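Local coordinates for pyocin S5 (PDB 6THK), which probably kills target bacteria as a pore-forming bacteriocin, depolarizing their cytoplasmic membrane in the manner of channel-forming colicins, at residues T209-L214 with L285-A290; K332-T335 with R341-E344. The protein carries 1 engineered substitution. All blocks are in the same frame, centred on the assembly; numbering follows the deposited sequence.

Overall arrangement
Pyocin S5 illustrates how one long helix can link distant parts of an elongated, predominantly helical toxin. From the N-terminal side, interaction 1 takes in the end of helix 157-212 and the start of helix 214-227; the chain then runs through the rest of helix 214-227 and through helix 237-267 before helix 272-338 returns residues 285-290 to that junction, closing a loop of 70 residues. The same helix continues to residues 332-335, where interaction 2 closes a short turn onto helix 340-353. The two contacts stand in series, neither nesting nor crossing, with centres about 74 Å apart. Interaction 1 ties together the middle of the molecule, interaction 2 two helices within the pore-forming colicin family region. Each also holds one glutamate of a zinc site.

Interaction 1: residues T209-L214 with L285-A290; sequences TRKANL and LVDEIA. With ZN (zinc ion), chain G.
A junction between two segments each predicted to be coiled coil, next to a zinc site, is built where Leu214, which opens helix 214-227 directly after the break at Asn213 that ends helix 157-212, meets Asp287 and Glu288 on helix 272-338. Leu214 and Asp287 carry most of the contact. The leucine CG stands anti to the backbone N (chi1 176°), which sends the branched end across the gap, and methyl CD1 settles 3.5 Å from CB of Asp287. The two side chains cross at about a right angle, and the methyl meets CB rather than the carboxylate. The same CD1 lies 3.9 Å from the backbone N of Glu288 and 4.3 Å from its CG. At the margin, Lys211 offers its chain rather than its charge: CG is 4.0 Å from OD2 of Asp287, while NZ of Lys211 remains 6.3 Å from that oxygen.

OE2 of Glu288 binds the zinc ion at 2.1 Å, and Glu221 of helix 214-227 supplies a second ligand. The other oxygen, OE1, is engaged by Lys255 of helix 237-267 in a salt bridge, which probably steadies the carboxylate's rotation. The direct contact is thus largely apolar and small, with the ionic chemistry beside it: at most weak, long-range attraction can be expected between Lys211 and Asp287, and the zinc joins neighbouring helices through Glu221 and Glu288.

Interaction 2: residues K332-T335 with R341-E344; sequences KEVT and RTSE. With ZN (zinc ion), chain J.
The backbones of helix 272-338 and helix 340-353 come close near the turn between them, with the CA atoms of Thr335 and Ser343 5.4 Å apart. Val334 makes the apolar half of the contact. Its CG1, anti to the backbone N (chi1 160°), reaches the backbone of the second helix and lies 3.5 Å from CA of Ser343; it also comes within 4.4 Å of the CG2 methyl of Thr342. The side chain of Ser343 points toward the first helix and is small, which is consistent with the close approach of the two backbones. Beside it, OG1 of Thr335 is 3.2 Å from CB of Ser343. Both hydroxyls turn to the same acceptor, the backbone O of Tyr331: OG of Ser343 forms a hydrogen bond to it across the turn, and OG1 of Thr335 a weak one within its own helix. Away from this interface, OE1 of Glu333 binds a zinc ion at 2.3 Å, with Glu336 as the second ligand from the chain. Thr342 continues the packing against Ile469, Phe472 and Met476. The arrangement is a close pairing of two consecutive helices at a short break, where the long helix meets the helical bundle characteristic of colicin pore-forming domains.

Interaction 1: residues T209-L214 with L285-A290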
loop_
_atom_site.group_PDB
_atom_site.type_symbol
_atom_site.label_atom_id
_atom_site.label_comp_id
_atom_site.label_asym_id
_atom_site.label_seq_id
_atom_site.Cartn_x
_atom_site.Cartn_y
_atom_site.Cartn_z
ATOM N N THR A 209 3.745 -19.573 -5.000
ATOM C CA THR A 209 2.364 -19.200 -4.724
ATOM C C THR A 209 2.289 -17.833 -4.052
ATOM O O THR A 209 1.438 -17.014 -4.380
ATOM C CB THR A 209 1.639 -20.278 -3.882
ATOM O OG1 THR A 209 1.396 -19.802 -2.553
ATOM C CG2 THR A 209 2.469 -21.548 -3.807
ATOM N N ARG A 210 3.164 -17.616 -3.080
ATOM C CA ARG A 210 3.246 -16.350 -2.372
ATOM C C ARG A 210 3.686 -15.222 -3.296
ATOM O O ARG A 210 3.217 -14.101 -3.186
ATOM C CB ARG A 210 4.172 -16.471 -1.172
ATOM C CG ARG A 210 3.476 -17.010 0.062
ATOM C CD ARG A 210 4.375 -17.943 0.848
ATOM N NE ARG A 210 3.606 -18.903 1.629
ATOM C CZ ARG A 210 3.910 -19.263 2.869
ATOM N NH1 ARG A 210 4.970 -18.737 3.465
ATOM N NH2 ARG A 210 3.162 -20.146 3.514
ATOM N N LYS A 211 4.604 -15.530 -4.199
ATOM C CA LYS A 211 5.123 -14.562 -5.149
ATOM C C LYS A 211 4.023 -14.036 -6.059
ATOM O O LYS A 211 3.993 -12.865 -6.401
ATOM C CB LYS A 211 6.197 -15.227 -6.003
ATOM C CG LYS A 211 7.294 -14.304 -6.483
ATOM C CD LYS A 211 8.582 -15.075 -6.707
ATOM C CE LYS A 211 8.889 -15.197 -8.187
ATOM N NZ LYS A 211 9.640 -16.440 -8.501
ATOM N N ALA A 212 3.152 -14.937 -6.488
ATOM C CA ALA A 212 2.012 -14.635 -7.349
ATOM C C ALA A 212 0.957 -13.739 -6.705
ATOM O O ALA A 212 0.346 -12.904 -7.358
ATOM C CB ALA A 212 1.371 -15.924 -7.831
ATOM N N ASN A 213 0.755 -13.938 -5.415
ATOM C CA ASN A 213 -0.264 -13.256 -4.632
ATOM C C ASN A 213 0.226 -11.961 -3.983
ATOM O O ASN A 213 -0.427 -11.407 -3.105
ATOM C CB ASN A 213 -0.771 -14.226 -3.564
ATOM C CG ASN A 213 -1.884 -13.649 -2.726
ATOM O OD1 ASN A 213 -2.597 -12.749 -3.161
ATOM N ND2 ASN A 213 -2.040 -14.163 -1.517
ATOM N N LEU A 214 1.283 -11.419 -4.544
ATOM C CA LEU A 214 1.900 -10.206 -4.044
ATOM C C LEU A 214 1.046 -8.978 -3.865
ATOM O O LEU A 214 0.943 -8.488 -2.766
ATOM C CB LEU A 214 3.069 -9.829 -4.923
ATOM C CG LEU A 214 3.739 -8.523 -4.578
ATOM C CD1 LEU A 214 5.044 -8.885 -3.913
ATOM C CD2 LEU A 214 3.989 -7.773 -5.864
ATOM N N LEU A 285 10.468 -10.088 0.353
ATOM C CA LEU A 285 10.537 -8.790 1.024
ATOM C C LEU A 285 10.848 -7.653 0.041
ATOM O O LEU A 285 10.211 -6.600 0.118
ATOM C CB LEU A 285 11.563 -8.803 2.178
ATOM C CG LEU A 285 11.141 -9.405 3.523
ATOM C CD1 LEU A 285 12.245 -9.269 4.537
ATOM C CD2 LEU A 285 9.908 -8.730 4.083
ATOM N N VAL A 286 11.803 -7.860 -0.890
ATOM C CA VAL A 286 12.173 -6.840 -1.887
ATOM C C VAL A 286 10.976 -6.536 -2.785
ATOM O O VAL A 286 10.687 -5.368 -3.037
ATOM C CB VAL A 286 13.486 -7.162 -2.670
ATOM C CG1 VAL A 286 13.591 -8.629 -3.040
ATOM C CG2 VAL A 286 13.662 -6.278 -3.903
ATOM N N ASP A 287 10.244 -7.585 -3.188
ATOM C CA ASP A 287 9.045 -7.510 -4.010
ATOM C C ASP A 287 7.960 -6.668 -3.323
ATOM O O ASP A 287 7.366 -5.800 -3.957
ATOM C CB ASP A 287 8.551 -8.930 -4.325
ATOM C CG ASP A 287 9.446 -9.738 -5.261
ATOM O OD1 ASP A 287 10.571 -9.274 -5.567
ATOM O OD2 ASP A 287 9.034 -10.853 -5.663
ATOM N N GLU A 288 7.756 -6.886 -2.016
ATOM C CA GLU A 288 6.811 -6.140 -1.186
ATOM C C GLU A 288 7.204 -4.702 -1.042
ATOM O O GLU A 288 6.346 -3.840 -1.187
ATOM C CB GLU A 288 6.705 -6.760 0.206
ATOM C CG GLU A 288 5.856 -8.019 0.198
ATOM C CD GLU A 288 5.587 -8.660 1.537
ATOM O OE1 GLU A 288 6.092 -8.145 2.555
ATOM O OE2 GLU A 288 4.877 -9.687 1.571
ATOM N N ILE A 289 8.494 -4.431 -0.752
ATOM C CA ILE A 289 9.016 -3.063 -0.599
ATOM C C ILE A 289 8.814 -2.263 -1.881
ATOM O O ILE A 289 8.391 -1.110 -1.813
ATOM C CB ILE A 289 10.494 -3.047 -0.114
ATOM C CG1 ILE A 289 10.583 -3.472 1.364
ATOM C CG2 ILE A 289 11.129 -1.658 -0.303
ATOM C CD1 ILE A 289 11.835 -4.235 1.758
ATOM N N ALA A 290 9.094 -2.880 -3.039
ATOM C CA ALA A 290 8.929 -2.250 -4.336
ATOM C C ALA A 290 7.445 -1.958 -4.620
ATOM O O ALA A 290 7.135 -0.909 -5.183
ATOM C CB ALA A 290 9.533 -3.123 -5.425
HETATM ZN ZN ZN G . 3.938 -10.212 3.430
#

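Interaction 2: residues K332-T335 with R341-E344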
loop_
_atom_site.group_PDB
_atom_site.type_symbol
_atom_site.label_atom_id
_atom_site.label_comp_id
_atom_site.label_asym_id
_atom_site.label_seq_id
_atom_site.Cartn_x
_atom_site.Cartn_y
_atom_site.Cartn_z
ATOM N N LYS A 332 -18.055 54.177 -1.722
ATOM C CA LYS A 332 -17.208 55.209 -1.146
ATOM C C LYS A 332 -16.662 56.134 -2.219
ATOM O O LYS A 332 -16.683 57.342 -2.069
ATOM C CB LYS A 332 -16.039 54.579 -0.396
ATOM C CG LYS A 332 -16.388 53.992 0.957
ATOM C CD LYS A 332 -15.169 53.344 1.586
ATOM C CE LYS A 332 -15.552 52.129 2.409
ATOM N NZ LYS A 332 -14.824 50.902 1.982
ATOM N N GLU A 333 -16.200 55.548 -3.319
ATOM C CA GLU A 333 -15.653 56.304 -4.441
ATOM C C GLU A 333 -16.718 57.176 -5.085
ATOM O O GLU A 333 -16.438 58.273 -5.541
ATOM C CB GLU A 333 -14.993 55.392 -5.463
ATOM C CG GLU A 333 -14.270 56.140 -6.567
ATOM C CD GLU A 333 -13.065 56.916 -6.074
ATOM O OE1 GLU A 333 -12.260 56.349 -5.315
ATOM O OE2 GLU A 333 -12.919 58.092 -6.455
ATOM N N VAL A 334 -17.937 56.655 -5.159
ATOM C CA VAL A 334 -19.061 57.394 -5.695
ATOM C C VAL A 334 -19.343 58.609 -4.817
ATOM O O VAL A 334 -19.674 59.669 -5.317
ATOM C CB VAL A 334 -20.315 56.519 -5.815
ATOM C CG1 VAL A 334 -21.552 57.387 -5.901
ATOM C CG2 VAL A 334 -20.210 55.619 -7.032
ATOM N N THR A 335 -19.243 58.441 -3.500
ATOM C CA THR A 335 -19.431 59.546 -2.577
ATOM C C THR A 335 -18.351 60.586 -2.812
ATOM O O THR A 335 -18.624 61.771 -2.857
ATOM C CB THR A 335 -19.311 59.096 -1.114
ATOM O OG1 THR A 335 -20.447 58.320 -0.743
ATOM C CG2 THR A 335 -19.236 60.294 -0.205
ATOM N N ARG A 341 -25.704 61.788 -1.672
ATOM C CA ARG A 341 -27.011 61.476 -2.264
ATOM C C ARG A 341 -26.961 60.497 -3.468
ATOM O O ARG A 341 -27.875 59.673 -3.605
ATOM C CB ARG A 341 -27.750 62.767 -2.647
ATOM C CG ARG A 341 -29.241 62.546 -2.888
ATOM C CD ARG A 341 -29.960 63.775 -3.361
ATOM N NE ARG A 341 -31.291 63.399 -3.823
ATOM C CZ ARG A 341 -32.217 64.253 -4.243
ATOM N NH1 ARG A 341 -31.961 65.560 -4.252
ATOM N NH2 ARG A 341 -33.404 63.817 -4.644
ATOM N N THR A 342 -25.932 60.614 -4.349
ATOM C CA THR A 342 -25.788 59.721 -5.505
ATOM C C THR A 342 -25.436 58.311 -5.030
ATOM O O THR A 342 -26.050 57.339 -5.480
ATOM C CB THR A 342 -24.834 60.305 -6.560
ATOM O OG1 THR A 342 -25.262 61.640 -6.875
ATOM C CG2 THR A 342 -24.831 59.482 -7.855
ATOM N N SER A 343 -24.502 58.218 -4.062
ATOM C CA SER A 343 -24.066 56.964 -3.437
ATOM C C SER A 343 -25.188 56.250 -2.682
ATOM O O SER A 343 -25.266 55.013 -2.700
ATOM C CB SER A 343 -22.904 57.220 -2.494
ATOM O OG SER A 343 -22.225 55.992 -2.329
ATOM N N GLU A 344 -26.035 57.027 -2.001
ATOM C CA GLU A 344 -27.192 56.505 -1.284
ATOM C C GLU A 344 -28.193 55.986 -2.332
ATOM O O GLU A 344 -28.802 54.950 -2.128
ATOM C CB GLU A 344 -27.809 57.613 -0.391
ATOM C CG GLU A 344 -29.074 57.232 0.375
ATOM C CD GLU A 344 -29.039 56.005 1.282
ATOM O OE1 GLU A 344 -27.978 55.724 1.891
ATOM O OE2 GLU A 344 -30.099 55.349 1.413
HETATM ZN ZN ZN J . -10.980 57.705 -3.949
#